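Local atomic coordinates of PfkB (Polaromonas sp. JS666, PDB entry 4DU5), a protein that probably acts as a sugar kinase of the pfkB (ribokinase-like) family, transferring a phosphate group from ATP to a carbohydrate substrate. Residues A[55-59]-A[60-64]; A[66-70]-A[71-75]; A[143-147]-A[148-152]. All coordinates share one frame; numbering follows the deposited sequence.

Contact 1 of 3, residues A[55-59]-A[60-64]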
# COMPACT_ATOMS: atom_id res chain seq x y z
N LYS A 55 0.21 -13.56 2.92
CA LYS A 55 -1.11 -12.94 3.05
C LYS A 55 -1.96 -13.42 4.25
O LYS A 55 -2.22 -14.62 4.41
CB LYS A 55 -1.95 -13.15 1.76
CG LYS A 55 -1.75 -12.11 0.68
CD LYS A 55 -3.08 -11.60 0.14
CE LYS A 55 -3.50 -12.20 -1.21
NZ LYS A 55 -4.02 -13.57 -1.02
N ARG A 56 -2.41 -12.47 5.06
CA ARG A 56 -3.44 -12.76 6.06
C ARG A 56 -4.41 -11.58 6.19
O ARG A 56 -4.31 -10.58 5.49
CB ARG A 56 -2.80 -13.16 7.42
N THR A 57 -5.36 -11.73 7.10
CA THR A 57 -6.36 -10.74 7.46
C THR A 57 -5.95 -10.04 8.76
O THR A 57 -5.30 -10.65 9.61
CB THR A 57 -7.70 -11.46 7.65
OG1 THR A 57 -8.34 -11.55 6.37
CG2 THR A 57 -8.64 -10.79 8.71
N ALA A 58 -6.35 -8.80 8.92
CA ALA A 58 -6.19 -8.08 10.15
C ALA A 58 -7.44 -7.32 10.45
O ALA A 58 -8.17 -7.03 9.60
CB ALA A 58 -5.03 -7.13 10.03
N GLY A 59 -7.68 -6.98 11.69
CA GLY A 59 -8.70 -6.06 12.07
C GLY A 59 -9.57 -6.59 13.14
O GLY A 59 -10.20 -7.59 12.96
N ALA A 60 -9.70 -5.84 14.20
CA ALA A 60 -10.19 -6.31 15.47
C ALA A 60 -11.59 -6.81 15.43
O ALA A 60 -11.93 -7.81 15.99
CB ALA A 60 -10.10 -5.17 16.45
N GLU A 61 -12.43 -6.09 14.76
CA GLU A 61 -13.80 -6.53 14.67
C GLU A 61 -13.90 -7.78 13.83
O GLU A 61 -14.70 -8.67 14.13
CB GLU A 61 -14.70 -5.42 14.17
CG GLU A 61 -14.97 -4.40 15.26
CD GLU A 61 -14.11 -3.14 15.09
OE1 GLU A 61 -14.29 -2.21 15.90
OE2 GLU A 61 -13.30 -3.08 14.13
N THR A 62 -13.05 -7.88 12.80
CA THR A 62 -13.18 -9.01 11.91
C THR A 62 -12.68 -10.28 12.55
O THR A 62 -13.31 -11.31 12.39
CB THR A 62 -12.54 -8.77 10.54
OG1 THR A 62 -11.10 -8.63 10.66
CG2 THR A 62 -13.15 -7.55 9.92
N ASN A 63 -11.56 -10.21 13.27
CA ASN A 63 -11.05 -11.37 14.02
C ASN A 63 -12.15 -11.92 14.93
O ASN A 63 -12.38 -13.14 14.97
CB ASN A 63 -9.80 -11.03 14.82
CG ASN A 63 -8.71 -10.42 13.94
OD1 ASN A 63 -8.47 -10.88 12.81
ND2 ASN A 63 -8.03 -9.38 14.45
N VAL A 64 -12.87 -11.03 15.62
CA VAL A 64 -13.94 -11.50 16.49
C VAL A 64 -15.05 -12.17 15.64
O VAL A 64 -15.63 -13.21 16.03
CB VAL A 64 -14.49 -10.35 17.42
CG1 VAL A 64 -15.80 -10.71 18.10
CG2 VAL A 64 -13.51 -10.05 18.47
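Asn63 folds its side chain back over Gly59, the N-cap residue that joins strand 52-58 to helix 60-70. Its CB lies 3.9 Å from Gly59 O. With chi1 at -54°, CG stands beside its own backbone N and comes to 3.3 Å from Gly59 O. At the tip the amide splits its contacts: ND2 rests 3.4 Å from Gly59 C, while OD1 faces the methyl Thr57 CG2 at 4.1 Å. ND2 is badly angled for a bond to the Gly59 carbonyl, whose oxygen is taken by the Asn63 backbone N-H and the Thr62 hydroxyl. Asn63 N donates to Gly59 O over 3.0 Å, almost in line with the carbonyl, and Thr62 OG1 adds a second bond of 2.7 Å from 20° off the carbonyl plane. Thr62 N contributes a weak third. Gly59 has a phi of 129°, where any CB would collide with the carbonyl oxygen of Ala58. An alanine in place of Asn63 would keep the backbone bond but would probably open a gap beside Thr57 CG2 and uncover the Gly59 peptide. Thr57 CG2 also approaches Thr62 OG1. Around this junction, Ala58 pairs with Met36 of strand 36-41, Thr57 and Thr62 pack on Met94 of helix 85-95, and Val64 meets His157 of strand 153-159, so the turn links the small lid-like sheet to the main sheet.

Contact 2 of 3, residues A[66-70]-A[71-75]; sequences IGLAR and LGLKV
Leu68 O is gripped by two amides from the chain that leaves the helix: Leu73 N at 3.2 Å, lying in the carbonyl plane, and Leu71 N in a weak bond. Leu71 N makes its shorter bond, 2.9 Å, to Gly67 O, the last regular helical step. Gly72 N then reaches Ala69 O at 3.1 Å from above the carbonyl plane, 67° out of it, as the backbone swings off the helix axis. Gly72 makes the reversal at a phi of 104°, where a CB would press on the carbonyl oxygen of Leu71. Beyond the turn, apolar groups return to the helix. Val75 CG2 sits 3.7 Å from Leu68 CB and 4.3 Å from Ala69 CB; Val75 has CG1 anti to its backbone N (chi1 -179°), which sets CG2 against the helix. Leu73 lays its CB by Leu68 O, and its CD2 lies 4.5 Å from Leu68 CD2, a loose meeting of branch ends. Leu68 continues onto Val289 and Ile292 of helix 283-296. Arg70 extends away from the turn, one guanidinium face under Ile66 CG2, to a salt bridge with Glu97. The paired bonds Leu73 N to Leu68 O and Gly72 N to Ala69 O, with glycine at positive phi, define a Schellman motif; here it ends helix 60-70 and leads the chain into strand 75-81, within the alpha/beta core of the ribokinase-like fold.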
# COMPACT_ATOMS: atom_id res chain seq x y z
N ILE A 66 -14.76 -13.69 12.63
CA ILE A 66 -14.27 -15.01 12.21
C ILE A 66 -14.38 -16.13 13.29
O ILE A 66 -14.65 -17.28 12.98
CB ILE A 66 -12.77 -14.92 11.83
CG1 ILE A 66 -12.52 -13.92 10.69
CG2 ILE A 66 -12.17 -16.30 11.55
CD1 ILE A 66 -11.07 -13.99 10.12
N GLY A 67 -14.12 -15.79 14.54
CA GLY A 67 -14.29 -16.74 15.64
C GLY A 67 -15.73 -17.09 15.93
O GLY A 67 -16.08 -18.27 15.95
N LEU A 68 -16.57 -16.08 16.17
CA LEU A 68 -18.00 -16.28 16.24
C LEU A 68 -18.58 -17.04 15.07
O LEU A 68 -19.51 -17.81 15.28
CB LEU A 68 -18.75 -14.96 16.31
CG LEU A 68 -18.49 -13.94 17.39
CD1 LEU A 68 -19.43 -12.75 17.16
CD2 LEU A 68 -18.68 -14.53 18.79
N ALA A 69 -18.10 -16.81 13.85
CA ALA A 69 -18.61 -17.55 12.69
C ALA A 69 -18.14 -19.02 12.69
O ALA A 69 -18.90 -19.94 12.33
CB ALA A 69 -18.25 -16.88 11.41
N ARG A 70 -16.90 -19.25 13.11
CA ARG A 70 -16.40 -20.62 13.25
C ARG A 70 -17.08 -21.38 14.39
O ARG A 70 -17.06 -22.60 14.42
CB ARG A 70 -14.87 -20.67 13.45
CG ARG A 70 -14.10 -20.19 12.23
CD ARG A 70 -12.64 -20.02 12.59
NE ARG A 70 -11.84 -19.74 11.41
CZ ARG A 70 -10.51 -19.67 11.42
NH1 ARG A 70 -9.82 -19.87 12.55
NH2 ARG A 70 -9.84 -19.40 10.30
N LEU A 71 -17.66 -20.66 15.34
CA LEU A 71 -18.38 -21.33 16.41
C LEU A 71 -19.82 -21.65 16.01
O LEU A 71 -20.56 -22.17 16.80
CB LEU A 71 -18.31 -20.54 17.73
CG LEU A 71 -16.97 -20.51 18.49
CD1 LEU A 71 -17.12 -19.90 19.83
CD2 LEU A 71 -16.38 -21.89 18.62
N GLY A 72 -20.20 -21.34 14.78
CA GLY A 72 -21.53 -21.68 14.29
C GLY A 72 -22.52 -20.52 14.21
O GLY A 72 -23.56 -20.66 13.61
N LEU A 73 -22.20 -19.38 14.80
CA LEU A 73 -23.10 -18.24 14.81
C LEU A 73 -23.25 -17.54 13.46
O LEU A 73 -22.37 -17.57 12.59
CB LEU A 73 -22.62 -17.21 15.84
CG LEU A 73 -23.01 -17.31 17.31
CD1 LEU A 73 -22.18 -18.38 18.05
CD2 LEU A 73 -22.85 -15.96 17.95
N LYS A 74 -24.41 -16.91 13.29
CA LYS A 74 -24.80 -16.21 12.09
C LYS A 74 -24.27 -14.81 12.32
O LYS A 74 -24.77 -14.09 13.14
CB LYS A 74 -26.34 -16.16 12.06
CG LYS A 74 -27.06 -16.70 10.83
CD LYS A 74 -26.91 -18.21 10.72
CE LYS A 74 -27.57 -18.76 9.43
NZ LYS A 74 -26.96 -18.21 8.15
N VAL A 75 -23.22 -14.44 11.59
CA VAL A 75 -22.56 -13.16 11.80
C VAL A 75 -22.57 -12.32 10.52
O VAL A 75 -22.18 -12.80 9.44
CB VAL A 75 -21.09 -13.37 12.20
CG1 VAL A 75 -20.40 -12.03 12.45
CG2 VAL A 75 -20.98 -14.29 13.42

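Contact 3 of 3, residues A[143-147]-A[148-152]; sequences ADIDE and AWLLS
The carbonyls of Asp146 and Glu147 accept amides from Leu150 and Leu151, the backbone bonds that open the short helix 147-150. Asp146 O, at the N-cap, takes Leu150 N at 3.1 Å, nearly in line with its carbonyl, and a weak second bond from Trp149 N. One residue on, Glu147 O receives Leu151 N at 3.2 Å in an almost straight bond. Farther along, Ser152 OG donates to Trp149 O, 2.8 Å away, and approaches it 25° off the carbonyl plane.

Looser, non-bonded approaches gather at the Asp146 carboxylate. Its CG is anti to the backbone N (chi1 171°), and this carries the group round to the first turn. OD1 lies near the amides of Ala148 and Trp149, 3.5 Å from Ala148 N, while OD2 packs on the Trp149 CB methylene. The side chains of Asp146 and Trp149 cross at about a right angle, yet the carboxylate and indole planes are only 24° apart. The indole itself leads away from this turn, stacks with the ring of His103 and packs on Ile30 of strand 27-32.

Apolar contact is slight: Ile145 CG2 meets Leu150 CD1 at 4.1 Å. Both side chains also face helix 169-182, Ile145 on Thr176 and Leu150 on Met180, and Glu147 touches Leu179 there.

Chemically, this is a surface helix start that relies on main-chain bonds, with an acidic group placed beside the amide N-H groups of the first turn. The negative charge of Asp146 is likely to interact favourably with the positive end of the helix dipole without a defined side-chain bond, while tryptophan and leucine tie the single turn to the body of the protein.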
# COMPACT_ATOMS: atom_id res chain seq x y z
N ALA A 143 -24.54 7.62 7.68
CA ALA A 143 -25.22 7.38 6.41
C ALA A 143 -25.05 5.93 5.94
O ALA A 143 -25.84 5.43 5.12
CB ALA A 143 -24.72 8.38 5.33
N ASP A 144 -24.01 5.27 6.47
CA ASP A 144 -23.65 3.90 6.08
C ASP A 144 -24.51 2.84 6.75
O ASP A 144 -24.75 1.78 6.18
CB ASP A 144 -22.16 3.64 6.36
CG ASP A 144 -21.25 4.22 5.27
OD1 ASP A 144 -20.85 5.41 5.36
OD2 ASP A 144 -20.93 3.47 4.33
N ILE A 145 -24.97 3.14 7.96
CA ILE A 145 -25.79 2.24 8.77
C ILE A 145 -27.14 1.92 8.10
O ILE A 145 -27.90 2.84 7.78
CB ILE A 145 -26.07 2.90 10.15
CG1 ILE A 145 -24.80 3.47 10.77
CG2 ILE A 145 -26.73 1.93 11.13
CD1 ILE A 145 -25.09 4.50 11.83
N ASP A 146 -27.42 0.64 7.87
CA ASP A 146 -28.75 0.21 7.41
C ASP A 146 -29.57 -0.29 8.60
O ASP A 146 -29.42 -1.44 9.05
CB ASP A 146 -28.64 -0.88 6.34
CG ASP A 146 -29.99 -1.51 5.99
OD1 ASP A 146 -31.06 -1.02 6.44
OD2 ASP A 146 -30.01 -2.52 5.26
N GLU A 147 -30.47 0.57 9.07
CA GLU A 147 -31.23 0.32 10.32
C GLU A 147 -32.01 -0.98 10.36
O GLU A 147 -31.77 -1.80 11.24
CB GLU A 147 -32.07 1.53 10.71
CG GLU A 147 -31.21 2.78 10.97
CD GLU A 147 -32.02 4.01 11.40
OE1 GLU A 147 -33.27 3.90 11.44
OE2 GLU A 147 -31.41 5.08 11.68
N ALA A 148 -32.90 -1.22 9.42
CA ALA A 148 -33.63 -2.49 9.41
C ALA A 148 -32.70 -3.70 9.55
O ALA A 148 -33.05 -4.70 10.23
CB ALA A 148 -34.51 -2.64 8.14
N TRP A 149 -31.53 -3.61 8.90
CA TRP A 149 -30.58 -4.73 8.81
C TRP A 149 -29.90 -5.02 10.15
O TRP A 149 -29.71 -6.18 10.53
CB TRP A 149 -29.53 -4.45 7.75
CG TRP A 149 -28.51 -5.50 7.64
CD1 TRP A 149 -28.68 -6.76 7.13
CD2 TRP A 149 -27.15 -5.40 8.04
NE1 TRP A 149 -27.50 -7.46 7.21
CE2 TRP A 149 -26.54 -6.65 7.76
CE3 TRP A 149 -26.38 -4.39 8.60
CZ2 TRP A 149 -25.20 -6.91 8.02
CZ3 TRP A 149 -25.03 -4.65 8.88
CH2 TRP A 149 -24.46 -5.90 8.58
N LEU A 150 -29.53 -3.95 10.83
CA LEU A 150 -28.91 -4.00 12.12
C LEU A 150 -29.84 -4.73 13.09
O LEU A 150 -29.49 -5.79 13.65
CB LEU A 150 -28.73 -2.56 12.58
CG LEU A 150 -27.53 -2.15 13.40
CD1 LEU A 150 -27.78 -0.77 14.04
CD2 LEU A 150 -27.23 -3.21 14.43
N LEU A 151 -31.03 -4.15 13.27
CA LEU A 151 -32.06 -4.67 14.14
C LEU A 151 -32.41 -6.14 13.87
O LEU A 151 -33.10 -6.76 14.67
CB LEU A 151 -33.29 -3.79 14.01
CG LEU A 151 -33.41 -2.51 14.87
CD1 LEU A 151 -32.08 -1.84 15.27
CD2 LEU A 151 -34.35 -1.49 14.19
N SER A 152 -31.93 -6.71 12.77
CA SER A 152 -32.30 -8.07 12.41
C SER A 152 -31.33 -9.10 13.00
O SER A 152 -31.41 -10.32 12.70
CB SER A 152 -32.42 -8.22 10.88
OG SER A 152 -31.20 -8.58 10.26

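How the contacts relate
The three contacts follow one another along the chain. Contacts 1 and 2 sit at the two ends of helix 60-70, with centres 14 Å apart, and they touch where Thr57 CG2 packs against Ile66 CD1 at 4.3 Å. The first brings the chain in from strand 52-58 of the four-stranded sheet; the second delivers it to strand 75-81 of the nine-stranded sheet. Contact 3 is separate, its centre about 20 Å from that of contact 2 and 22 Å from that of contact 1, and leads into strand 153-159 of the same large sheet. Together they mark helix starts and a helix end that connect the two sheets of this probable kinase.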